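Side-chain contacts in NUDIX hydrolase (Jonesia denitrificans, PDB 4KTB), which is of unproven function but, as a Nudix-family protein, possibly cleaves diadenosine tetraphosphate (Ap4A) asymmetrically: residues Y41-P46 against A115-T120; A73-R78 against E94-P99; R78-E83 against L89-E94; A137-V142 against K181-H186. All coordinates share one frame; numbering follows the deposited sequence.

Interaction 1: residues Y41-P46 against A115-T120; sequences YVDAVP and AEYFPT
Asp43 OD2 is approached by two hydroxyls: Tyr117 OH, which lies 3.0 Å from Asp43 OD2, and Ser135 OG, with which it forms a hydrogen bond. Tyr117 reaches the carboxylate from the other side of strand 133-141, which runs between strands 39-49 and 113-118 and pairs with both. The backbones therefore stay well apart, 8.5 Å between Asp43 CA and Ala115 CA, and the two side chains span the gap by pointing toward one another. OD2 lies at the edge of the phenol ring and in its plane, 3.5 Å from Tyr117 CE1, while the carboxylate plane is turned 38° from that of the ring. The second oxygen is not far behind, with Asp43 OD1 3.2 Å from Tyr117 OH, and it also receives a weak hydrogen bond from Ser76 OG. In Asp43, CG stands beside the backbone N (chi1 -76°), which swings the carboxylate across strand 133-141 to the hydroxyl. Leu179 of helix 176-186 packs against both side chains. With an alanine in place of Asp43, the Ser135 hydroxyl would probably lose its acceptor and the Tyr117 hydroxyl its polar neighbour, leaving the tyrosine tip less firmly placed. The contact thus puts a carboxylate into the buried interior and sets it among the hydroxyls of Tyr117, Ser135 and, weakly, Ser76, making a polar link between strands that exchange no backbone bonds.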
loop_
_atom_site.group_PDB
_atom_site.type_symbol
_atom_site.label_atom_id
_atom_site.label_comp_id
_atom_site.label_asym_id
_atom_site.label_seq_id
_atom_site.Cartn_x
_atom_site.Cartn_y
_atom_site.Cartn_z
ATOM N N TYR A 41 -11.049 -1.786 15.104
ATOM C CA TYR A 41 -10.143 -0.944 15.855
ATOM C C TYR A 41 -9.285 -0.125 14.913
ATOM O O TYR A 41 -9.206 -0.425 13.737
ATOM C CB TYR A 41 -9.226 -1.824 16.710
ATOM C CG TYR A 41 -9.730 -1.949 18.111
ATOM C CD1 TYR A 41 -10.999 -2.423 18.361
ATOM C CD2 TYR A 41 -8.955 -1.546 19.180
ATOM C CE1 TYR A 41 -11.474 -2.524 19.651
ATOM C CE2 TYR A 41 -9.418 -1.641 20.474
ATOM C CZ TYR A 41 -10.676 -2.132 20.701
ATOM O OH TYR A 41 -11.144 -2.228 21.985
ATOM N N VAL A 42 -8.642 0.908 15.450
ATOM C CA VAL A 42 -7.534 1.571 14.764
ATOM C C VAL A 42 -6.309 1.628 15.667
ATOM O O VAL A 42 -6.430 1.678 16.893
ATOM C CB VAL A 42 -7.870 3.028 14.306
ATOM C CG1 VAL A 42 -8.851 3.047 13.128
ATOM C CG2 VAL A 42 -8.391 3.859 15.478
ATOM N N ASP A 43 -5.139 1.608 15.040
ATOM C CA ASP A 43 -3.899 1.941 15.712
ATOM C C ASP A 43 -3.272 3.078 14.941
ATOM O O ASP A 43 -3.257 3.069 13.703
ATOM C CB ASP A 43 -2.932 0.753 15.736
ATOM C CG ASP A 43 -3.309 -0.298 16.762
ATOM O OD1 ASP A 43 -2.963 -0.123 17.940
ATOM O OD2 ASP A 43 -3.936 -1.310 16.390
ATOM N N ALA A 44 -2.786 4.071 15.674
ATOM C CA ALA A 44 -2.066 5.173 15.067
ATOM C C ALA A 44 -0.685 5.198 15.677
ATOM O O ALA A 44 -0.557 5.248 16.893
ATOM C CB ALA A 44 -2.776 6.471 15.332
ATOM N N VAL A 45 0.341 5.162 14.833
ATOM C CA VAL A 45 1.713 5.352 15.290
ATOM C C VAL A 45 2.062 6.834 15.147
ATOM O O VAL A 45 2.139 7.360 14.030
ATOM C CB VAL A 45 2.712 4.467 14.528
ATOM C CG1 VAL A 45 4.118 4.935 14.774
ATOM C CG2 VAL A 45 2.604 3.034 14.971
ATOM N N PRO A 46 2.239 7.519 16.287
ATOM C CA PRO A 46 2.423 8.974 16.239
ATOM C C PRO A 46 3.885 9.324 16.023
ATOM O O PRO A 46 4.748 8.859 16.786
ATOM C CB PRO A 46 1.975 9.432 17.638
ATOM C CG PRO A 46 1.302 8.196 18.274
ATOM C CD PRO A 46 2.015 7.044 17.662
ATOM N N ALA A 115 -3.637 -5.372 11.969
ATOM C CA ALA A 115 -3.168 -6.110 13.140
ATOM C C ALA A 115 -4.362 -6.813 13.774
ATOM O O ALA A 115 -5.315 -6.158 14.227
ATOM C CB ALA A 115 -2.535 -5.176 14.141
ATOM N N GLU A 116 -4.302 -8.136 13.819
ATOM C CA GLU A 116 -5.422 -8.912 14.278
ATOM C C GLU A 116 -5.129 -9.442 15.666
ATOM O O GLU A 116 -4.479 -10.467 15.830
ATOM C CB GLU A 116 -5.689 -10.018 13.267
ATOM C CG GLU A 116 -5.792 -9.452 11.862
ATOM C CD GLU A 116 -5.960 -10.497 10.768
ATOM O OE1 GLU A 116 -5.429 -10.272 9.662
ATOM O OE2 GLU A 116 -6.635 -11.526 10.988
ATOM N N TYR A 117 -5.588 -8.693 16.656
ATOM C CA TYR A 117 -5.399 -9.059 18.042
ATOM C C TYR A 117 -6.387 -10.143 18.394
ATOM O O TYR A 117 -7.595 -9.903 18.424
ATOM C CB TYR A 117 -5.636 -7.862 18.960
ATOM C CG TYR A 117 -4.765 -6.643 18.727
ATOM C CD1 TYR A 117 -5.149 -5.652 17.823
ATOM C CD2 TYR A 117 -3.592 -6.454 19.451
ATOM C CE1 TYR A 117 -4.378 -4.529 17.628
ATOM C CE2 TYR A 117 -2.808 -5.339 19.261
ATOM C CZ TYR A 117 -3.207 -4.379 18.349
ATOM O OH TYR A 117 -2.442 -3.261 18.155
ATOM N N PHE A 118 -5.862 -11.328 18.685
ATOM C CA PHE A 118 -6.697 -12.470 19.054
ATOM C C PHE A 118 -6.855 -12.603 20.555
ATOM O O PHE A 118 -5.966 -12.237 21.318
ATOM C CB PHE A 118 -6.136 -13.768 18.465
ATOM C CG PHE A 118 -6.786 -14.175 17.163
ATOM C CD1 PHE A 118 -6.742 -13.337 16.051
ATOM C CD2 PHE A 118 -7.438 -15.396 17.043
ATOM C CE1 PHE A 118 -7.351 -13.705 14.830
ATOM C CE2 PHE A 118 -8.050 -15.767 15.827
ATOM C CZ PHE A 118 -8.001 -14.918 14.723
ATOM N N PRO A 119 -7.999 -13.139 20.988
ATOM C CA PRO A 119 -8.243 -13.315 22.418
ATOM C C PRO A 119 -7.486 -14.521 22.939
ATOM O O PRO A 119 -7.536 -14.804 24.129
ATOM C CB PRO A 119 -9.744 -13.583 22.482
ATOM C CG PRO A 119 -10.030 -14.257 21.199
ATOM C CD PRO A 119 -9.133 -13.605 20.176
ATOM N N THR A 120 -6.815 -15.236 22.044
ATOM C CA THR A 120 -5.963 -16.340 22.449
ATOM C C THR A 120 -4.558 -15.957 22.072
ATOM O O THR A 120 -4.332 -15.506 20.954
ATOM C CB THR A 120 -6.297 -17.625 21.696
ATOM O OG1 THR A 120 -7.680 -17.951 21.872
ATOM C CG2 THR A 120 -5.443 -18.773 22.208
#

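Interaction 2: residues A73-R78 against E94-P99; sequences ALVSGR and EKDLGP. With NA (sodium ion), chain E.
The contact joins the start and the end of a segment whose sequence fits a degenerate Nudix box, in which a loop and helix 85-97 follow strand 75-78, and it carries a sodium site. Here Ser76 O binds the sodium directly, at 2.3 Å, and water molecules supply the other ligands. The helix reaches the ion only through these waters. Water 1 accepts from Ser76 N and donates to Asp96 OD2, 3.0 Å from that oxygen, so it ties strand to helix as well as to the ion. Water 2 also donates to Asp96 OD2 and accepts from Lys95 NZ at 3.1 Å. Lys95 brings its ammonium group there by a bend at its last torsion (chi4 -52°). Water 3 donates to Asp96 OD1 at 2.7 Å, and the same oxygen is hydrogen-bonded by Asn152. Beside this polar cluster, Val75 and Asp96 lie alongside each other, pointing opposite ways, with Val75 CG1 3.9 Å from Asp96 OD2 and Val75 CG2 4.5 Å from Leu97 CG. Gly98, with positive phi, then leads the chain out of the helix, still bonded through its N to Glu94 O. Leu61 of strand 55-64 touches Val75, Asp96 and Leu97 alike, and Val75 also packs on Ala44 and Pro46 of strand 39-49, so the helix end lies against the sheet with the sodium beside strand 75-78.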
loop_
_atom_site.group_PDB
_atom_site.type_symbol
_atom_site.label_atom_id
_atom_site.label_comp_id
_atom_site.label_asym_id
_atom_site.label_seq_id
_atom_site.Cartn_x
_atom_site.Cartn_y
_atom_site.Cartn_z
ATOM N N ALA A 73 2.454 2.407 24.984
ATOM C CA ALA A 73 1.336 2.159 24.072
ATOM C C ALA A 73 1.284 3.079 22.863
ATOM O O ALA A 73 1.582 4.268 22.957
ATOM C CB ALA A 73 0.007 2.237 24.823
ATOM N N LEU A 74 0.868 2.510 21.736
ATOM C CA LEU A 74 0.510 3.280 20.559
ATOM C C LEU A 74 -0.822 3.984 20.804
ATOM O O LEU A 74 -1.420 3.870 21.873
ATOM C CB LEU A 74 0.389 2.344 19.361
ATOM C CG LEU A 74 1.672 1.562 19.082
ATOM C CD1 LEU A 74 1.466 0.528 17.985
ATOM C CD2 LEU A 74 2.743 2.515 18.665
ATOM N N VAL A 75 -1.302 4.717 19.815
ATOM C CA VAL A 75 -2.621 5.306 19.939
ATOM C C VAL A 75 -3.618 4.338 19.301
ATOM O O VAL A 75 -3.528 4.035 18.114
ATOM C CB VAL A 75 -2.654 6.698 19.310
ATOM C CG1 VAL A 75 -4.097 7.190 19.110
ATOM C CG2 VAL A 75 -1.833 7.668 20.171
ATOM N N SER A 76 -4.549 3.834 20.107
ATOM C CA SER A 76 -5.314 2.656 19.721
ATOM C C SER A 76 -6.719 2.639 20.308
ATOM O O SER A 76 -6.928 3.003 21.462
ATOM C CB SER A 76 -4.566 1.397 20.162
ATOM O OG SER A 76 -5.340 0.234 19.943
ATOM N N GLY A 77 -7.684 2.201 19.512
ATOM C CA GLY A 77 -9.037 2.132 20.006
ATOM C C GLY A 77 -10.078 1.755 18.977
ATOM O O GLY A 77 -9.810 1.670 17.777
ATOM N N ARG A 78 -11.285 1.557 19.480
ATOM C CA ARG A 78 -12.394 1.026 18.722
ATOM C C ARG A 78 -12.921 2.069 17.750
ATOM O O ARG A 78 -12.807 3.266 17.997
ATOM C CB ARG A 78 -13.486 0.630 19.713
ATOM C CG ARG A 78 -14.599 -0.221 19.151
ATOM C CD ARG A 78 -15.532 -0.668 20.275
ATOM N NE ARG A 78 -16.305 0.439 20.841
ATOM C CZ ARG A 78 -17.481 0.849 20.370
ATOM N NH1 ARG A 78 -18.022 0.248 19.315
ATOM N NH2 ARG A 78 -18.115 1.862 20.947
ATOM N N GLU A 94 -6.769 13.027 19.464
ATOM C CA GLU A 94 -7.131 14.080 20.399
ATOM C C GLU A 94 -7.192 13.512 21.814
ATOM O O GLU A 94 -6.652 14.092 22.750
ATOM C CB GLU A 94 -8.490 14.650 19.999
ATOM C CG GLU A 94 -8.762 16.036 20.500
ATOM C CD GLU A 94 -9.442 16.042 21.843
ATOM O OE1 GLU A 94 -10.001 14.995 22.228
ATOM O OE2 GLU A 94 -9.428 17.095 22.519
ATOM N N LYS A 95 -7.837 12.357 21.944
ATOM C CA LYS A 95 -8.043 11.681 23.225
ATOM C C LYS A 95 -6.760 11.342 23.982
ATOM O O LYS A 95 -6.723 11.437 25.206
ATOM C CB LYS A 95 -8.870 10.404 23.010
ATOM C CG LYS A 95 -9.035 9.527 24.235
ATOM C CD LYS A 95 -10.046 8.421 23.966
ATOM C CE LYS A 95 -10.020 7.389 25.071
ATOM N NZ LYS A 95 -8.627 6.918 25.286
ATOM N N ASP A 96 -5.712 10.947 23.266
ATOM C CA ASP A 96 -4.466 10.522 23.918
ATOM C C ASP A 96 -3.402 11.631 23.992
ATOM O O ASP A 96 -2.562 11.634 24.890
ATOM C CB ASP A 96 -3.884 9.277 23.209
ATOM C CG ASP A 96 -4.419 7.960 23.769
ATOM O OD1 ASP A 96 -4.626 7.860 24.994
ATOM O OD2 ASP A 96 -4.625 7.012 22.983
ATOM N N LEU A 97 -3.450 12.572 23.049
ATOM C CA LEU A 97 -2.340 13.515 22.846
ATOM C C LEU A 97 -2.745 14.979 22.961
ATOM O O LEU A 97 -1.915 15.879 22.791
ATOM C CB LEU A 97 -1.695 13.304 21.474
ATOM C CG LEU A 97 -1.037 11.951 21.201
ATOM C CD1 LEU A 97 -0.394 11.958 19.829
ATOM C CD2 LEU A 97 -0.008 11.630 22.295
ATOM N N GLY A 98 -4.022 15.213 23.224
ATOM C CA GLY A 98 -4.525 16.567 23.334
ATOM C C GLY A 98 -5.047 17.102 22.012
ATOM O O GLY A 98 -4.740 16.559 20.947
ATOM N N PRO A 99 -5.820 18.196 22.076
ATOM C CA PRO A 99 -6.553 18.736 20.933
ATOM C C PRO A 99 -5.700 19.572 20.004
ATOM O O PRO A 99 -6.205 20.031 18.984
ATOM C CB PRO A 99 -7.588 19.632 21.597
ATOM C CG PRO A 99 -6.877 20.144 22.804
ATOM C CD PRO A 99 -6.039 18.996 23.292
HETATM NA NA NA E . -6.926 3.875 23.568
HETATM O O HOH W 1 -4.591 4.058 23.232
HETATM O O HOH W 2 -7.617 5.831 22.546
HETATM O O HOH W 3 -5.814 5.514 25.619
HETATM O O HOH W 4 -5.854 2.054 24.409
HETATM O O HOH W 5 -9.169 3.273 24.173
#

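Interaction 3: residues R78-E83 against L89-E94; sequences RVMYHE and LVRHIE
Arg91 and Glu83 meet nearly flat, their guanidinium and carboxylate planes 15° apart although the two chains run roughly perpendicular. The grip is side-on and bidentate: Arg91 NE donates to Glu83 OE2 at 2.6 Å, and Arg91 NH2 to Glu83 OE1 at 2.7 Å, each oxygen using its syn lone pair. OE1 takes a further bond on its anti side from Met80 N, 2.6 Å away and almost straight. Arg91 CG is anti to the backbone N (chi1 -179°) and the chain turns at chi3, which lays the guanidinium edge along the carboxylate. The selenium of Met80, a selenomethionine, sits over the centre of one guanidinium face, with Met80 SE 4.0 Å from Arg91 CZ. His92 CD2 lies above the opposite face, nearer its rim. The imidazole is in turn fixed by its edge: His92 NE2 donates to Arg78 O, 2.9 Å away and close to the ring plane, with an angle of 167° at the hydrogen. The type II turn from Met80 to Glu83 brings the acid and the amide of Met80 together, and His82 on it hydrogen-bonds Thr120 of a neighbouring subunit. The bridge from loop to helix is consistent with the glutamate-arginine bridge of the Nudix box in relatives, and the spacing of Gly77, Glu83, Arg91 and Gly98 fits that motif.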
loop_
_atom_site.group_PDB
_atom_site.type_symbol
_atom_site.label_atom_id
_atom_site.label_comp_id
_atom_site.label_asym_id
_atom_site.label_seq_id
_atom_site.Cartn_x
_atom_site.Cartn_y
_atom_site.Cartn_z
ATOM N N ARG A 78 -11.285 1.557 19.480
ATOM C CA ARG A 78 -12.394 1.026 18.722
ATOM C C ARG A 78 -12.921 2.069 17.750
ATOM O O ARG A 78 -12.807 3.266 17.997
ATOM C CB ARG A 78 -13.486 0.630 19.713
ATOM C CG ARG A 78 -14.599 -0.221 19.151
ATOM C CD ARG A 78 -15.532 -0.668 20.275
ATOM N NE ARG A 78 -16.305 0.439 20.841
ATOM C CZ ARG A 78 -17.481 0.849 20.370
ATOM N NH1 ARG A 78 -18.022 0.248 19.315
ATOM N NH2 ARG A 78 -18.115 1.862 20.947
ATOM N N VAL A 79 -13.477 1.631 16.629
ATOM C CA VAL A 79 -14.187 2.563 15.758
ATOM C C VAL A 79 -15.652 2.503 16.142
ATOM O O VAL A 79 -16.227 1.424 16.182
ATOM C CB VAL A 79 -14.053 2.194 14.285
ATOM C CG1 VAL A 79 -14.946 3.111 13.438
ATOM C CG2 VAL A 79 -12.614 2.337 13.840
HETATM N N MSE A 80 -16.260 3.646 16.432
HETATM C CA MSE A 80 -17.645 3.644 16.876
HETATM C C MSE A 80 -18.629 3.388 15.741
HETATM O O MSE A 80 -18.336 3.619 14.571
HETATM C CB MSE A 80 -18.009 4.966 17.551
HETATM C CG MSE A 80 -17.050 5.391 18.640
HETATM SE SE MSE A 80 -17.824 6.799 19.712
HETATM C CE MSE A 80 -18.629 7.823 18.247
ATOM N N TYR A 81 -19.808 2.910 16.112
ATOM C CA TYR A 81 -20.858 2.643 15.156
ATOM C C TYR A 81 -21.161 3.949 14.451
ATOM O O TYR A 81 -21.228 4.998 15.088
ATOM C CB TYR A 81 -22.094 2.120 15.878
ATOM C CG TYR A 81 -23.318 2.065 15.006
ATOM C CD1 TYR A 81 -23.500 1.033 14.106
ATOM C CD2 TYR A 81 -24.292 3.045 15.083
ATOM C CE1 TYR A 81 -24.620 0.978 13.302
ATOM C CE2 TYR A 81 -25.416 3.000 14.284
ATOM C CZ TYR A 81 -25.572 1.965 13.397
ATOM O OH TYR A 81 -26.684 1.906 12.601
ATOM N N HIS A 82 -21.298 3.882 13.131
ATOM C CA HIS A 82 -21.544 5.057 12.300
ATOM C C HIS A 82 -20.457 6.127 12.425
ATOM O O HIS A 82 -20.711 7.295 12.159
ATOM C CB HIS A 82 -22.913 5.647 12.621
ATOM C CG HIS A 82 -23.703 6.035 11.416
ATOM N ND1 HIS A 82 -23.388 7.136 10.646
ATOM C CD2 HIS A 82 -24.800 5.485 10.851
ATOM C CE1 HIS A 82 -24.258 7.240 9.661
ATOM N NE2 HIS A 82 -25.127 6.251 9.754
ATOM N N GLU A 83 -19.250 5.724 12.820
ATOM C CA GLU A 83 -18.111 6.632 12.847
ATOM C C GLU A 83 -17.151 6.205 11.747
ATOM O O GLU A 83 -16.739 5.046 11.720
ATOM C CB GLU A 83 -17.397 6.554 14.199
ATOM C CG GLU A 83 -15.956 7.058 14.194
ATOM C CD GLU A 83 -15.334 7.066 15.588
ATOM O OE1 GLU A 83 -15.123 5.978 16.168
ATOM O OE2 GLU A 83 -15.055 8.163 16.114
ATOM N N LEU A 89 -9.708 8.002 13.882
ATOM C CA LEU A 89 -8.296 8.332 14.017
ATOM C C LEU A 89 -8.165 9.691 14.687
ATOM O O LEU A 89 -7.405 9.871 15.640
ATOM C CB LEU A 89 -7.609 8.366 12.651
ATOM C CG LEU A 89 -7.357 7.024 11.979
ATOM C CD1 LEU A 89 -6.834 7.287 10.589
ATOM C CD2 LEU A 89 -6.368 6.177 12.794
ATOM N N VAL A 90 -8.924 10.649 14.180
ATOM C CA VAL A 90 -8.905 11.993 14.732
ATOM C C VAL A 90 -9.268 11.959 16.212
ATOM O O VAL A 90 -8.580 12.535 17.055
ATOM C CB VAL A 90 -9.912 12.877 14.009
ATOM C CG1 VAL A 90 -10.046 14.198 14.721
ATOM C CG2 VAL A 90 -9.498 13.086 12.551
ATOM N N ARG A 91 -10.351 11.261 16.519
ATOM C CA ARG A 91 -10.849 11.171 17.881
ATOM C C ARG A 91 -9.829 10.564 18.827
ATOM O O ARG A 91 -9.691 10.997 19.959
ATOM C CB ARG A 91 -12.133 10.347 17.897
ATOM C CG ARG A 91 -12.754 10.216 19.253
ATOM C CD ARG A 91 -14.148 9.621 19.163
ATOM N NE ARG A 91 -14.129 8.291 18.565
ATOM C CZ ARG A 91 -13.898 7.177 19.244
ATOM N NH1 ARG A 91 -13.656 7.240 20.548
ATOM N NH2 ARG A 91 -13.908 6.011 18.616
ATOM N N HIS A 92 -9.098 9.560 18.367
ATOM C CA HIS A 92 -8.200 8.841 19.270
ATOM C C HIS A 92 -6.920 9.620 19.470
ATOM O O HIS A 92 -6.301 9.556 20.527
ATOM C CB HIS A 92 -7.940 7.399 18.789
ATOM C CG HIS A 92 -9.082 6.468 19.057
ATOM N ND1 HIS A 92 -9.412 6.046 20.327
ATOM C CD2 HIS A 92 -9.993 5.901 18.226
ATOM C CE1 HIS A 92 -10.471 5.255 20.268
ATOM N NE2 HIS A 92 -10.843 5.152 19.005
ATOM N N ILE A 93 -6.541 10.383 18.453
ATOM C CA ILE A 93 -5.376 11.248 18.566
ATOM C C ILE A 93 -5.619 12.372 19.574
ATOM O O ILE A 93 -4.781 12.645 20.435
ATOM C CB ILE A 93 -4.984 11.834 17.198
ATOM C CG1 ILE A 93 -4.486 10.729 16.271
ATOM C CG2 ILE A 93 -3.898 12.886 17.343
ATOM C CD1 ILE A 93 -3.047 10.308 16.541
ATOM N N GLU A 94 -6.769 13.027 19.464
ATOM C CA GLU A 94 -7.131 14.080 20.399
ATOM C C GLU A 94 -7.192 13.512 21.814
ATOM O O GLU A 94 -6.652 14.092 22.750
ATOM C CB GLU A 94 -8.490 14.650 19.999
ATOM C CG GLU A 94 -8.762 16.036 20.500
ATOM C CD GLU A 94 -9.442 16.042 21.843
ATOM O OE1 GLU A 94 -10.001 14.995 22.228
ATOM O OE2 GLU A 94 -9.428 17.095 22.519
#

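Interaction 4: residues A137-V142 against K181-H186; sequences AYIVPV and KQALAH
Strand 133-141 passes helix 176-186 closely, with Ile139 CA 6.6 Å from Ala183 CA. Ile139 carries the strand's side of the contact. Its CG1 is anti to the carbonyl carbon (chi1 -70°) and the chain continues extended, which sends the terminal methyl to the helix. There Ile139 CG1 meets the methyl of Ala183, 4.1 Å from Ala183 CB, and Ile139 CD1 presses closer still to the backbone, 3.2 Å from Ala183 O. One turn further along, His186 offers its ring edge: CD1 lies near the imidazole plane, 4.0 Å from His186 CD2. The small side chain of Ala183 is consistent with so close an approach, and its methyl also touches Val45 and Phe112. Replacing Ile139 by an alanine is likely to open a gap between strand and helix and leave the edge of the His186 ring without its apolar neighbour. His186 O is hydrogen-bonded by Ser108 of a neighbouring subunit. On the other side of the strand, Tyr138 packs against Val85 and Leu89 of helix 85-97. A central mixed sheet with a helix on each face is the alpha-beta-alpha sandwich of the Nudix fold, and this contact seats one of its outer layers.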
loop_
_atom_site.group_PDB
_atom_site.type_symbol
_atom_site.label_atom_id
_atom_site.label_comp_id
_atom_site.label_asym_id
_atom_site.label_seq_id
_atom_site.Cartn_x
_atom_site.Cartn_y
_atom_site.Cartn_z
ATOM N N ALA A 137 -4.025 -0.113 10.929
ATOM C CA ALA A 137 -2.942 0.612 11.563
ATOM C C ALA A 137 -2.430 1.686 10.637
ATOM O O ALA A 137 -2.265 1.458 9.445
ATOM C CB ALA A 137 -1.825 -0.329 11.971
ATOM N N TYR A 138 -2.181 2.864 11.189
ATOM C CA TYR A 138 -1.618 3.932 10.394
ATOM C C TYR A 138 -0.472 4.608 11.121
ATOM O O TYR A 138 -0.444 4.670 12.344
ATOM C CB TYR A 138 -2.687 4.970 10.047
ATOM C CG TYR A 138 -3.913 4.427 9.347
ATOM C CD1 TYR A 138 -4.941 3.858 10.074
ATOM C CD2 TYR A 138 -4.053 4.507 7.966
ATOM C CE1 TYR A 138 -6.069 3.373 9.460
ATOM C CE2 TYR A 138 -5.193 4.018 7.332
ATOM C CZ TYR A 138 -6.195 3.451 8.100
ATOM O OH TYR A 138 -7.332 2.953 7.535
ATOM N N ILE A 139 0.483 5.105 10.349
ATOM C CA ILE A 139 1.478 6.023 10.869
ATOM C C ILE A 139 0.907 7.432 10.763
ATOM O O ILE A 139 0.541 7.885 9.667
ATOM C CB ILE A 139 2.748 5.975 10.031
ATOM C CG1 ILE A 139 3.473 4.648 10.239
ATOM C CG2 ILE A 139 3.679 7.112 10.387
ATOM C CD1 ILE A 139 4.582 4.431 9.242
ATOM N N VAL A 140 0.844 8.137 11.887
ATOM C CA VAL A 140 0.269 9.473 11.893
ATOM C C VAL A 140 1.280 10.533 12.340
ATOM O O VAL A 140 1.684 10.572 13.506
ATOM C CB VAL A 140 -0.995 9.559 12.753
ATOM C CG1 VAL A 140 -1.637 10.933 12.575
ATOM C CG2 VAL A 140 -1.991 8.457 12.385
ATOM N N PRO A 141 1.720 11.376 11.395
ATOM C CA PRO A 141 2.597 12.443 11.858
ATOM C C PRO A 141 1.727 13.432 12.606
ATOM O O PRO A 141 0.559 13.615 12.235
ATOM C CB PRO A 141 3.135 13.057 10.555
ATOM C CG PRO A 141 2.921 11.979 9.501
ATOM C CD PRO A 141 1.628 11.333 9.926
ATOM N N VAL A 142 2.266 14.003 13.676
ATOM C CA VAL A 142 1.569 15.054 14.398
ATOM C C VAL A 142 2.360 16.315 14.215
ATOM O O VAL A 142 3.584 16.314 14.368
ATOM C CB VAL A 142 1.425 14.751 15.892
ATOM C CG1 VAL A 142 0.267 13.810 16.110
ATOM C CG2 VAL A 142 2.708 14.159 16.431
ATOM N N LYS A 181 7.372 -2.199 14.912
ATOM C CA LYS A 181 8.428 -2.557 13.972
ATOM C C LYS A 181 7.919 -2.602 12.544
ATOM O O LYS A 181 8.603 -2.184 11.610
ATOM C CB LYS A 181 9.020 -3.912 14.331
ATOM C CG LYS A 181 9.803 -3.922 15.617
ATOM C CD LYS A 181 10.592 -5.205 15.708
ATOM C CE LYS A 181 10.316 -5.916 17.018
ATOM N NZ LYS A 181 11.014 -7.234 17.121
ATOM N N GLN A 182 6.725 -3.141 12.375
ATOM C CA GLN A 182 6.079 -3.097 11.074
ATOM C C GLN A 182 5.904 -1.656 10.617
ATOM O O GLN A 182 6.059 -1.357 9.447
ATOM C CB GLN A 182 4.717 -3.794 11.128
ATOM C CG GLN A 182 4.797 -5.283 11.349
ATOM C CD GLN A 182 3.435 -5.906 11.548
ATOM O OE1 GLN A 182 3.038 -6.210 12.674
ATOM N NE2 GLN A 182 2.703 -6.095 10.449
ATOM N N ALA A 183 5.603 -0.760 11.554
ATOM C CA ALA A 183 5.358 0.642 11.214
ATOM C C ALA A 183 6.653 1.310 10.772
ATOM O O ALA A 183 6.683 2.039 9.777
ATOM C CB ALA A 183 4.726 1.387 12.397
ATOM N N LEU A 184 7.721 1.037 11.512
ATOM C CA LEU A 184 9.049 1.523 11.168
ATOM C C LEU A 184 9.540 0.920 9.866
ATOM O O LEU A 184 10.163 1.604 9.055
ATOM C CB LEU A 184 10.039 1.172 12.278
ATOM C CG LEU A 184 9.793 1.926 13.573
ATOM C CD1 LEU A 184 10.699 1.389 14.657
ATOM C CD2 LEU A 184 10.039 3.411 13.356
ATOM N N ALA A 185 9.287 -0.373 9.691
ATOM C CA ALA A 185 9.619 -1.043 8.446
ATOM C C ALA A 185 8.915 -0.318 7.303
ATOM O O ALA A 185 9.543 0.056 6.331
ATOM C CB ALA A 185 9.214 -2.491 8.490
ATOM N N HIS A 186 7.606 -0.109 7.439
ATOM C CA HIS A 186 6.829 0.569 6.394
ATOM C C HIS A 186 7.441 1.918 6.044
ATOM O O HIS A 186 7.525 2.281 4.877
ATOM C CB HIS A 186 5.376 0.773 6.823
ATOM C CG HIS A 186 4.520 1.413 5.775
ATOM N ND1 HIS A 186 4.236 0.801 4.567
ATOM C CD2 HIS A 186 3.876 2.604 5.745
ATOM C CE1 HIS A 186 3.454 1.586 3.850
ATOM N NE2 HIS A 186 3.223 2.690 4.534
#

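In the fold
All four contacts gather round strand 39-49. Interaction 1 is buried and polar, across the sheet face that helix 176-186 covers; interaction 2, also largely buried, works through a sodium ion and its waters. Interactions 2 and 3 share helix 85-97, but the latter is farther from the chain centre, partly exposed and held by a salt bridge and a histidine-to-carbonyl hydrogen bond. Interaction 4 lies on the face opposite helix 85-97, as do the side chains of interaction 1, and is mainly apolar. Strand 39-49 links them by backbone and packing: Ala44 N to Val75 O and Val45 N to Tyr138 O are probable hydrogen bonds, and Val42 packs on Leu89 and His92.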